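Local coordinates for protein galactose-1-phosphate uridylyltransferase (PDB 6K9Z) that probably transfers uridylyl groups between UDP-glucose and galactose 1-phosphate, and binds zinc and ferric iron in addition to its nucleotide, at residues F185-W190 with V223-E228; S76-V81 with I143-V148; P84-D89 with S135-F140. The protein carries 1 engineered substitution. All coordinates share one frame; numbering follows the deposited sequence.

Contact 1 (F185-W190 with V223-E228); sequences FQNRNW and VADLAE
L226 lies over one face of the W190 indole: its CD1 stands 3.8 Å from the centroid of the six-membered ring and 5° off the ring normal, a clear CH-pi contact. Its CB packs on the same ring, 3.7 Å from W190 CZ2. N187 OD1 sits in plane at the indole edge, and W190 NE1 gives its hydrogen bond to E222 O, one helical turn before L226. The F185 ring is met at its edge, where CZ comes 3.8 Å from E228 OE1, with ring and carboxylate planes perpendicular.

N187 makes two of the three hydrogen bonds across the contact. Its ND2 donates to D225 O at 2.9 Å and to E228 OE1 at 3.1 Å, both acceptors close to the amide plane. A chi1 of 61° puts CG between the backbone N and the carbonyl carbon, and with chi2 at 25° OD1 accepts from N189 N at 3.2 Å, closing an Asx turn; a weak bond from W190 N joins it. N189 ND2 reaches D225 OD2 at 2.7 Å, on the anti side of the carboxylate, while R210 holds N189 OD1. The turn linking antiparallel strands 183-186 and 190-193, at the end of the large sheet, is thus fastened to helix 220-240, which packs through L226 on L103 of helix 96-114.

N187 uses both ends of its amide, so its flip is fixed. D225 and E228 each receive a neutral amide N-H here, which would probably stabilise their charged forms without a salt bridge across the contact.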
loop_
_atom_site.group_PDB
_atom_site.type_symbol
_atom_site.label_atom_id
_atom_site.label_comp_id
_atom_site.label_asym_id
_atom_site.label_seq_id
_atom_site.Cartn_x
_atom_site.Cartn_y
_atom_site.Cartn_z
ATOM N N PHE A 185 -1.458 -12.636 22.809
ATOM C CA PHE A 185 -1.873 -14.037 23.023
ATOM C C PHE A 185 -0.691 -14.951 22.757
ATOM O O PHE A 185 0.147 -14.681 21.874
ATOM C CB PHE A 185 -3.085 -14.395 22.165
ATOM C CG PHE A 185 -3.450 -15.850 22.258
ATOM C CD1 PHE A 185 -4.092 -16.334 23.385
ATOM C CD2 PHE A 185 -3.140 -16.755 21.248
ATOM C CE1 PHE A 185 -4.436 -17.677 23.501
ATOM C CE2 PHE A 185 -3.410 -18.112 21.408
ATOM C CZ PHE A 185 -4.072 -18.568 22.526
ATOM N N GLN A 186 -0.624 -16.064 23.493
ATOM C CA GLN A 186 0.332 -17.115 23.127
ATOM C C GLN A 186 -0.242 -18.434 23.575
ATOM O O GLN A 186 -1.069 -18.492 24.505
ATOM C CB GLN A 186 1.711 -16.842 23.721
ATOM C CG GLN A 186 1.753 -17.082 25.236
ATOM C CD GLN A 186 3.121 -16.762 25.777
ATOM O OE1 GLN A 186 4.116 -17.248 25.257
ATOM N NE2 GLN A 186 3.171 -15.930 26.818
ATOM N N ASN A 187 0.181 -19.464 22.862
ATOM C CA ASN A 187 -0.104 -20.872 23.226
ATOM C C ASN A 187 1.227 -21.638 23.197
ATOM O O ASN A 187 2.315 -21.021 23.197
ATOM C CB ASN A 187 -1.314 -21.479 22.510
ATOM C CG ASN A 187 -1.181 -21.513 21.005
ATOM O OD1 ASN A 187 -0.075 -21.525 20.481
ATOM N ND2 ASN A 187 -2.305 -21.541 20.315
ATOM N N ARG A 188 1.160 -22.956 23.217
ATOM C CA ARG A 188 2.433 -23.708 23.283
ATOM C C ARG A 188 3.233 -23.489 22.016
ATOM O O ARG A 188 4.437 -23.709 22.125
ATOM C CB ARG A 188 2.181 -25.203 23.468
ATOM C CG ARG A 188 1.621 -25.509 24.842
ATOM C CD ARG A 188 1.242 -26.945 24.996
ATOM N NE ARG A 188 0.876 -27.180 26.376
ATOM C CZ ARG A 188 0.800 -28.374 26.927
ATOM N NH1 ARG A 188 0.994 -29.434 26.166
ATOM N NH2 ARG A 188 0.530 -28.532 28.221
ATOM N N ASN A 189 2.607 -23.141 20.881
ATOM C CA ASN A 189 3.340 -23.188 19.586
ATOM C C ASN A 189 3.396 -21.816 18.904
ATOM O O ASN A 189 4.155 -21.723 17.897
ATOM C CB ASN A 189 2.810 -24.267 18.655
ATOM C CG ASN A 189 3.305 -25.642 19.076
ATOM O OD1 ASN A 189 4.515 -25.834 19.090
ATOM N ND2 ASN A 189 2.433 -26.590 19.414
ATOM N N TRP A 190 2.638 -20.833 19.377
ATOM C CA TRP A 190 2.458 -19.525 18.664
ATOM C C TRP A 190 2.487 -18.345 19.639
ATOM O O TRP A 190 2.087 -18.486 20.805
ATOM C CB TRP A 190 1.195 -19.518 17.823
ATOM C CG TRP A 190 1.225 -20.593 16.786
ATOM C CD1 TRP A 190 0.837 -21.890 16.959
ATOM C CD2 TRP A 190 1.695 -20.485 15.429
ATOM N NE1 TRP A 190 1.060 -22.604 15.820
ATOM C CE2 TRP A 190 1.545 -21.770 14.849
ATOM C CE3 TRP A 190 2.053 -19.408 14.601
ATOM C CZ2 TRP A 190 1.876 -22.019 13.517
ATOM C CZ3 TRP A 190 2.413 -19.666 13.297
ATOM C CH2 TRP A 190 2.318 -20.952 12.768
ATOM N N VAL A 223 -0.444 -26.914 13.747
ATOM C CA VAL A 223 -1.598 -26.395 12.970
ATOM C C VAL A 223 -2.819 -26.209 13.880
ATOM O O VAL A 223 -3.547 -25.236 13.702
ATOM C CB VAL A 223 -1.869 -27.284 11.758
ATOM C CG1 VAL A 223 -3.180 -26.908 11.071
ATOM C CG2 VAL A 223 -0.686 -27.162 10.803
ATOM N N ALA A 224 -3.092 -27.132 14.799
ATOM C CA ALA A 224 -4.184 -26.987 15.780
ATOM C C ALA A 224 -3.948 -25.714 16.597
ATOM O O ALA A 224 -4.884 -24.915 16.748
ATOM C CB ALA A 224 -4.273 -28.209 16.661
ATOM N N ASP A 225 -2.719 -25.459 17.023
ATOM C CA ASP A 225 -2.425 -24.275 17.873
ATOM C C ASP A 225 -2.534 -23.004 17.006
ATOM O O ASP A 225 -2.894 -21.944 17.548
ATOM C CB ASP A 225 -1.086 -24.466 18.579
ATOM C CG ASP A 225 -1.137 -25.334 19.828
ATOM O OD1 ASP A 225 -2.275 -25.632 20.294
ATOM O OD2 ASP A 225 -0.066 -25.790 20.236
ATOM N N LEU A 226 -2.166 -23.086 15.729
ATOM C CA LEU A 226 -2.360 -21.979 14.750
ATOM C C LEU A 226 -3.846 -21.640 14.640
ATOM O O LEU A 226 -4.184 -20.420 14.704
ATOM C CB LEU A 226 -1.784 -22.338 13.376
ATOM C CG LEU A 226 -1.983 -21.266 12.308
ATOM C CD1 LEU A 226 -1.465 -19.899 12.832
ATOM C CD2 LEU A 226 -1.305 -21.679 11.014
ATOM N N ALA A 227 -4.704 -22.639 14.422
ATOM C CA ALA A 227 -6.151 -22.392 14.334
ATOM C C ALA A 227 -6.597 -21.605 15.576
ATOM O O ALA A 227 -7.361 -20.634 15.452
ATOM C CB ALA A 227 -6.902 -23.660 14.179
ATOM N N GLU A 228 -6.102 -21.963 16.762
ATOM C CA GLU A 228 -6.504 -21.282 18.019
ATOM C C GLU A 228 -6.004 -19.827 17.999
ATOM O O GLU A 228 -6.798 -18.874 18.313
ATOM C CB GLU A 228 -6.008 -22.055 19.224
ATOM C CG GLU A 228 -6.325 -21.352 20.534
ATOM C CD GLU A 228 -5.952 -22.189 21.730
ATOM O OE1 GLU A 228 -4.766 -22.244 22.073
ATOM O OE2 GLU A 228 -6.834 -22.886 22.250
#

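Contact 2 (S76-V81 with I143-V148). With UDP (uridine-5'-diphosphate), chain G.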
loop_
_atom_site.group_PDB
_atom_site.type_symbol
_atom_site.label_atom_id
_atom_site.label_comp_id
_atom_site.label_asym_id
_atom_site.label_seq_id
_atom_site.Cartn_x
_atom_site.Cartn_y
_atom_site.Cartn_z
ATOM N N SER A 76 -1.340 -20.113 -10.635
ATOM C CA SER A 76 -2.725 -20.491 -10.278
ATOM C C SER A 76 -3.246 -19.411 -9.357
ATOM O O SER A 76 -2.484 -18.929 -8.476
ATOM C CB SER A 76 -2.847 -21.825 -9.590
ATOM O OG SER A 76 -2.177 -22.810 -10.308
ATOM N N SER A 77 -4.506 -19.078 -9.536
ATOM C CA SER A 77 -5.258 -18.189 -8.619
ATOM C C SER A 77 -6.448 -18.999 -8.110
ATOM O O SER A 77 -7.211 -19.508 -8.949
ATOM C CB SER A 77 -5.666 -16.957 -9.293
ATOM O OG SER A 77 -6.499 -16.226 -8.426
ATOM N N LEU A 78 -6.465 -19.243 -6.795
ATOM C CA LEU A 78 -7.398 -20.163 -6.132
ATOM C C LEU A 78 -8.205 -19.407 -5.073
ATOM O O LEU A 78 -7.696 -18.473 -4.443
ATOM C CB LEU A 78 -6.613 -21.318 -5.502
ATOM C CG LEU A 78 -5.719 -22.142 -6.432
ATOM C CD1 LEU A 78 -4.930 -23.160 -5.589
ATOM C CD2 LEU A 78 -6.511 -22.836 -7.489
ATOM N N VAL A 79 -9.422 -19.850 -4.894
ATOM C CA VAL A 79 -10.341 -19.408 -3.824
ATOM C C VAL A 79 -10.428 -20.547 -2.834
ATOM O O VAL A 79 -10.691 -21.701 -3.223
ATOM C CB VAL A 79 -11.719 -19.003 -4.364
ATOM C CG1 VAL A 79 -12.640 -18.637 -3.221
ATOM C CG2 VAL A 79 -11.599 -17.866 -5.350
ATOM N N VAL A 80 -10.232 -20.212 -1.572
ATOM C CA VAL A 80 -10.411 -21.162 -0.445
ATOM C C VAL A 80 -11.802 -20.848 0.132
ATOM O O VAL A 80 -11.918 -19.807 0.835
ATOM C CB VAL A 80 -9.318 -20.971 0.607
ATOM C CG1 VAL A 80 -9.517 -21.900 1.815
ATOM C CG2 VAL A 80 -7.913 -21.112 -0.003
ATOM N N VAL A 81 -12.771 -21.710 -0.130
ATOM C CA VAL A 81 -14.121 -21.600 0.472
ATOM C C VAL A 81 -13.998 -22.261 1.831
ATOM O O VAL A 81 -13.840 -23.500 1.896
ATOM C CB VAL A 81 -15.227 -22.183 -0.406
ATOM C CG1 VAL A 81 -16.602 -21.813 0.123
ATOM C CG2 VAL A 81 -15.083 -21.799 -1.857
ATOM N N ILE A 143 -5.528 -17.866 -2.636
ATOM C CA ILE A 143 -4.124 -18.268 -2.886
ATOM C C ILE A 143 -3.704 -17.797 -4.288
ATOM O O ILE A 143 -4.429 -18.083 -5.252
ATOM C CB ILE A 143 -3.985 -19.795 -2.787
ATOM C CG1 ILE A 143 -4.333 -20.344 -1.397
ATOM C CG2 ILE A 143 -2.559 -20.176 -3.184
ATOM C CD1 ILE A 143 -4.762 -21.795 -1.392
ATOM N N TYR A 144 -2.545 -17.152 -4.397
ATOM C CA TYR A 144 -1.871 -16.955 -5.691
ATOM C C TYR A 144 -0.630 -17.825 -5.647
ATOM O O TYR A 144 0.194 -17.664 -4.718
ATOM C CB TYR A 144 -1.461 -15.513 -5.935
ATOM C CG TYR A 144 -2.532 -14.457 -6.066
ATOM C CD1 TYR A 144 -3.862 -14.740 -6.374
ATOM C CD2 TYR A 144 -2.175 -13.115 -5.898
ATOM C CE1 TYR A 144 -4.799 -13.732 -6.511
ATOM C CE2 TYR A 144 -3.107 -12.102 -6.049
ATOM C CZ TYR A 144 -4.420 -12.409 -6.358
ATOM O OH TYR A 144 -5.366 -11.447 -6.484
ATOM N N ILE A 145 -0.503 -18.719 -6.602
ATOM C CA ILE A 145 0.750 -19.472 -6.851
ATOM C C ILE A 145 1.424 -18.728 -8.003
ATOM O O ILE A 145 0.843 -18.661 -9.084
ATOM C CB ILE A 145 0.431 -20.948 -7.185
ATOM C CG1 ILE A 145 -0.302 -21.614 -6.012
ATOM C CG2 ILE A 145 1.702 -21.684 -7.487
ATOM C CD1 ILE A 145 -0.788 -23.004 -6.233
ATOM N N LEU A 146 2.560 -18.126 -7.719
ATOM C CA LEU A 146 3.172 -17.126 -8.601
ATOM C C LEU A 146 4.527 -17.569 -9.131
ATOM O O LEU A 146 5.283 -18.267 -8.442
ATOM C CB LEU A 146 3.357 -15.840 -7.805
ATOM C CG LEU A 146 2.084 -15.204 -7.240
ATOM C CD1 LEU A 146 2.468 -14.267 -6.111
ATOM C CD2 LEU A 146 1.329 -14.522 -8.347
ATOM N N PRO A 147 4.923 -17.010 -10.285
ATOM C CA PRO A 147 6.247 -17.243 -10.843
ATOM C C PRO A 147 7.330 -16.298 -10.301
ATOM O O PRO A 147 8.450 -16.423 -10.779
ATOM C CB PRO A 147 6.014 -16.978 -12.343
ATOM C CG PRO A 147 4.992 -15.865 -12.331
ATOM C CD PRO A 147 4.097 -16.150 -11.153
ATOM N N VAL A 148 6.958 -15.370 -9.408
ATOM C CA VAL A 148 7.820 -14.305 -8.835
ATOM C C VAL A 148 7.573 -14.318 -7.342
ATOM O O VAL A 148 6.488 -14.760 -6.880
ATOM C CB VAL A 148 7.506 -12.912 -9.425
ATOM C CG1 VAL A 148 7.963 -12.768 -10.855
ATOM C CG2 VAL A 148 6.053 -12.584 -9.288
HETATM N N1 UDP G . -14.603 -14.892 -7.456
HETATM C C2 UDP G . -14.700 -16.110 -8.142
HETATM N N3 UDP G . -15.833 -16.479 -8.731
HETATM C C4 UDP G . -16.869 -15.668 -8.703
HETATM C C5 UDP G . -16.821 -14.456 -8.072
HETATM C C6 UDP G . -15.647 -14.093 -7.460
HETATM O O2 UDP G . -13.803 -16.901 -8.206
HETATM O O4 UDP G . -17.910 -16.007 -9.237
HETATM C "C1'" UDP G . -13.386 -14.402 -6.840
HETATM C "C2'" UDP G . -13.118 -13.149 -7.674
HETATM O "O2'" UDP G . -12.782 -13.305 -9.035
HETATM C "C3'" UDP G . -12.029 -12.462 -6.910
HETATM C "C4'" UDP G . -12.434 -12.719 -5.523
HETATM O "O4'" UDP G . -13.440 -13.738 -5.585
HETATM O "O3'" UDP G . -10.747 -12.921 -7.172
HETATM C "C5'" UDP G . -12.828 -11.291 -5.191
HETATM O "O5'" UDP G . -11.693 -10.388 -5.252
HETATM P PA UDP G . -10.843 -9.700 -6.487
HETATM O O1A UDP G . -11.696 -9.341 -7.684
HETATM O O2A UDP G . -10.340 -8.423 -5.894
HETATM O O3A UDP G . -9.632 -10.742 -6.821
HETATM P PB UDP G . -8.641 -10.943 -8.003
HETATM O O1B UDP G . -9.548 -11.237 -9.028
HETATM O O2B UDP G . -7.716 -12.032 -7.651
HETATM O O3B UDP G . -8.005 -9.703 -8.246
#
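Y144 and S77 meet as an antiparallel non-hydrogen-bonded pair, side chains on the face of the sheet turned to the nucleotide. S77 OG is anti to its backbone N (chi1 173°), which sets the hydroxyl at the edge of the tyrosine ring, 3.6 Å from Y144 CE1. At the same ring's edge, in plane, is UDP O2B of the beta phosphate, to which Y144 OH donates a hydrogen bond of 2.7 Å. V79 shares this face, and its CG2 comes 3.7 Å from UDP O2 of the uracil, so the two strands touch opposite ends of the ligand.

Backbone bonds hold this pair in register from either side: L78 N reaches I143 O at 2.8 Å, I145 N reaches S76 O at 2.7 Å, and the reciprocal bonds complete both pairs. Behind them, on the other face, V80 CG2 presses against I143 CD1 at 3.5 Å and L78 CD1 approaches I145 CD1 at 4.2 Å. Helix 96-114 backs this apolar layer through V80 and I145.

Further out, F125 meets the Y144 ring edge-to-face, L291 of the second subunit packs against Y144, and N50, which itself hydrogen-bonds UDP, touches S77. The hydroxyl is thus carried on a residue held by the strand pairing, by F125 and by L291 of the second subunit. It is a neutral donor to UDP O2B and would probably offset part of the negative charge on the terminal phosphate.

Contact 3 (P84-D89 with S135-F140). Engineered in segment 135-140: F140 (natural residue His). With ZN (zinc ion), chain C; UDP (uridine-5'-diphosphate), chain G.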
loop_
_atom_site.group_PDB
_atom_site.type_symbol
_atom_site.label_atom_id
_atom_site.label_comp_id
_atom_site.label_asym_id
_atom_site.label_seq_id
_atom_site.Cartn_x
_atom_site.Cartn_y
_atom_site.Cartn_z
ATOM N N PRO A 84 -19.073 -24.485 4.187
ATOM C CA PRO A 84 -20.271 -24.525 3.360
ATOM C C PRO A 84 -21.348 -23.516 3.827
ATOM O O PRO A 84 -22.198 -23.183 3.062
ATOM C CB PRO A 84 -20.711 -26.012 3.495
ATOM C CG PRO A 84 -20.146 -26.495 4.808
ATOM C CD PRO A 84 -18.885 -25.705 5.001
ATOM N N GLN A 85 -21.227 -23.030 5.068
ATOM C CA GLN A 85 -22.230 -22.100 5.657
ATOM C C GLN A 85 -21.965 -20.660 5.203
ATOM O O GLN A 85 -20.876 -20.136 5.484
ATOM C CB GLN A 85 -22.183 -22.174 7.184
ATOM C CG GLN A 85 -22.716 -23.481 7.752
ATOM C CD GLN A 85 -22.688 -23.500 9.261
ATOM O OE1 GLN A 85 -23.320 -24.335 9.902
ATOM N NE2 GLN A 85 -21.951 -22.570 9.845
ATOM N N HIS A 86 -22.927 -20.074 4.488
ATOM C CA HIS A 86 -22.835 -18.677 3.986
ATOM C C HIS A 86 -22.929 -17.632 5.104
ATOM O O HIS A 86 -22.169 -16.652 5.045
ATOM C CB HIS A 86 -23.912 -18.423 2.926
ATOM C CG HIS A 86 -23.727 -17.143 2.191
ATOM N ND1 HIS A 86 -23.180 -17.095 0.928
ATOM C CD2 HIS A 86 -24.010 -15.868 2.531
ATOM C CE1 HIS A 86 -23.139 -15.845 0.518
ATOM N NE2 HIS A 86 -23.640 -15.074 1.484
ATOM N N ASP A 87 -23.835 -17.832 6.068
ATOM C CA ASP A 87 -24.084 -16.791 7.105
ATOM C C ASP A 87 -23.146 -16.888 8.313
ATOM O O ASP A 87 -23.643 -17.086 9.433
ATOM C CB ASP A 87 -25.559 -16.710 7.508
ATOM C CG ASP A 87 -25.945 -15.322 7.990
ATOM O OD1 ASP A 87 -25.560 -14.342 7.318
ATOM O OD2 ASP A 87 -26.616 -15.228 9.038
ATOM N N VAL A 88 -21.848 -16.704 8.085
ATOM C CA VAL A 88 -20.843 -16.623 9.181
ATOM C C VAL A 88 -20.169 -15.284 8.919
ATOM O O VAL A 88 -19.798 -15.101 7.767
ATOM C CB VAL A 88 -19.885 -17.831 9.085
ATOM C CG1 VAL A 88 -18.643 -17.701 9.952
ATOM C CG2 VAL A 88 -20.624 -19.114 9.412
ATOM N N ASP A 89 -20.089 -14.360 9.882
ATOM C CA ASP A 89 -19.445 -13.040 9.627
ATOM C C ASP A 89 -17.954 -13.230 9.339
ATOM O O ASP A 89 -17.456 -12.615 8.340
ATOM C CB ASP A 89 -19.610 -12.040 10.771
ATOM C CG ASP A 89 -18.850 -10.734 10.499
ATOM O OD1 ASP A 89 -19.284 -9.959 9.601
ATOM O OD2 ASP A 89 -17.802 -10.494 11.165
ATOM N N SER A 135 -17.213 -7.585 -1.527
ATOM C CA SER A 135 -18.663 -7.588 -1.806
ATOM C C SER A 135 -19.267 -8.971 -1.526
ATOM O O SER A 135 -20.373 -8.979 -0.916
ATOM C CB SER A 135 -18.971 -7.074 -3.205
ATOM O OG SER A 135 -18.080 -7.677 -4.144
ATOM N N LEU A 136 -18.538 -10.080 -1.816
ATOM C CA LEU A 136 -19.097 -11.443 -1.582
ATOM C C LEU A 136 -19.088 -11.721 -0.063
ATOM O O LEU A 136 -18.047 -11.555 0.560
ATOM C CB LEU A 136 -18.272 -12.484 -2.346
ATOM C CG LEU A 136 -18.333 -12.434 -3.870
ATOM C CD1 LEU A 136 -17.230 -13.294 -4.450
ATOM C CD2 LEU A 136 -19.680 -12.886 -4.418
ATOM N N THR A 137 -20.194 -12.188 0.511
ATOM C CA THR A 137 -20.381 -12.303 1.986
ATOM C C THR A 137 -19.982 -13.710 2.480
ATOM O O THR A 137 -19.716 -13.894 3.695
ATOM C CB THR A 137 -21.800 -11.851 2.349
ATOM O OG1 THR A 137 -22.816 -12.494 1.558
ATOM C CG2 THR A 137 -21.937 -10.354 2.138
ATOM N N HIS A 138 -19.845 -14.683 1.582
ATOM C CA HIS A 138 -19.440 -16.059 1.976
ATOM C C HIS A 138 -18.001 -16.019 2.453
ATOM O O HIS A 138 -17.181 -15.391 1.781
ATOM C CB HIS A 138 -19.640 -17.014 0.788
ATOM C CG HIS A 138 -19.730 -18.452 1.191
ATOM N ND1 HIS A 138 -20.865 -19.187 1.073
ATOM C CD2 HIS A 138 -18.798 -19.256 1.720
ATOM C CE1 HIS A 138 -20.642 -20.426 1.484
ATOM N NE2 HIS A 138 -19.362 -20.494 1.930
ATOM N N PRO A 139 -17.675 -16.645 3.619
ATOM C CA PRO A 139 -16.311 -16.682 4.130
ATOM C C PRO A 139 -15.385 -17.371 3.128
ATOM O O PRO A 139 -15.622 -18.514 2.759
ATOM C CB PRO A 139 -16.386 -17.536 5.393
ATOM C CG PRO A 139 -17.793 -17.357 5.844
ATOM C CD PRO A 139 -18.593 -17.319 4.557
ATOM N N PHE A 140 -14.329 -16.669 2.747
ATOM C CA PHE A 140 -13.317 -17.210 1.805
ATOM C C PHE A 140 -12.004 -16.453 1.994
ATOM O O PHE A 140 -11.967 -15.283 2.446
ATOM C CB PHE A 140 -13.772 -17.162 0.345
ATOM C CG PHE A 140 -13.727 -15.790 -0.264
ATOM C CD1 PHE A 140 -14.773 -14.911 -0.067
ATOM C CD2 PHE A 140 -12.640 -15.361 -0.997
ATOM C CE1 PHE A 140 -14.738 -13.633 -0.599
ATOM C CE2 PHE A 140 -12.595 -14.075 -1.523
ATOM C CZ PHE A 140 -13.637 -13.214 -1.313
HETATM ZN ZN ZN C . -22.511 -18.582 -0.115
HETATM N N1 UDP G . -14.603 -14.892 -7.456
HETATM C C2 UDP G . -14.700 -16.110 -8.142
HETATM N N3 UDP G . -15.833 -16.479 -8.731
HETATM C C4 UDP G . -16.869 -15.668 -8.703
HETATM C C5 UDP G . -16.821 -14.456 -8.072
HETATM C C6 UDP G . -15.647 -14.093 -7.460
HETATM O O2 UDP G . -13.803 -16.901 -8.206
HETATM O O4 UDP G . -17.910 -16.007 -9.237
HETATM C "C1'" UDP G . -13.386 -14.402 -6.840
HETATM C "C2'" UDP G . -13.118 -13.149 -7.674
HETATM O "O2'" UDP G . -12.782 -13.305 -9.035
HETATM C "C3'" UDP G . -12.029 -12.462 -6.910
HETATM C "C4'" UDP G . -12.434 -12.719 -5.523
HETATM O "O4'" UDP G . -13.440 -13.738 -5.585
HETATM O "O3'" UDP G . -10.747 -12.921 -7.172
HETATM C "C5'" UDP G . -12.828 -11.291 -5.191
HETATM O "O5'" UDP G . -11.693 -10.388 -5.252
HETATM P PA UDP G . -10.843 -9.700 -6.487
HETATM O O1A UDP G . -11.696 -9.341 -7.684
HETATM O O2A UDP G . -10.340 -8.423 -5.894
HETATM O O3A UDP G . -9.632 -10.742 -6.821
HETATM P PB UDP G . -8.641 -10.943 -8.003
HETATM O O1B UDP G . -9.548 -11.237 -9.028
HETATM O O2B UDP G . -7.716 -12.032 -7.651
HETATM O O3B UDP G . -8.005 -9.703 -8.246
#
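H86 and H138 bring two irregular loops within 4.7 Å of each other, CA to CA. Just beyond H86 the chain folds through an inverse gamma turn centred on D87, with a weak bond from V88 N to H86 O, and this turn sets V88 alongside P139.

Each histidine has CG anti to its backbone N (chi1 -169° in H86), and both use ND1 for zinc, at 1.9 Å from H86 ND1 and 2.1 Å from H138 ND1. The imidazole planes stand 83° apart; C30 and C33 complete the Cys2His2 site. H86 NE2 donates to T137 OG1 at 2.7 Å, the hydroxyl tilted 22° from the ring plane, and H138 NE2 is bonded to T83 O. Over one face of the H138 ring lies Q85 O, a buried carbonyl with no hydrogen-bond partner.

P139 packs against the other loop with CG and CD. Its CG is 3.9 Å from V88 CB, and its CD lies 3.7 Å from Q85 O and equally far from H86 O. An alanine here would lose CG and CD and would probably open a gap against V88, leaving the chain after H138 freer to turn.

L136 CD1 touches the uracil at UDP C6, 3.5 Å away. F140 is engineered; the natural histidine, last of the family's His-Pro-His motif, is the predicted UMP carrier. Phenylalanine has no ring nitrogen to accept the uridylyl group, whereas the zinc site remains assembled, each imidazole fixed by metal at ND1 and a hydrogen bond at NE2.

Of the six segments, strand 76-81 is met first, then loop 84-89. The chain continues through helix 96-114 and strand 121-128 before 135-140 returns to 84-89, closing contact 3; strand 140-146 then pairs with 76-81 and closes contact 2 around it. Contact 3 is therefore the inner of two nested loops, and the two touch where V80 O meets F140 CB and V81 meets H138; both also reach UDP. Contact 1 opens later, in the C-terminal domain, and closes separately, its nearest atoms about 12 Å from contact 2. Contacts 1 and 2 reach the same large antiparallel sheet: contact 2 lies toward one end, while contact 1 ties the hairpin at the other to helix 220-240.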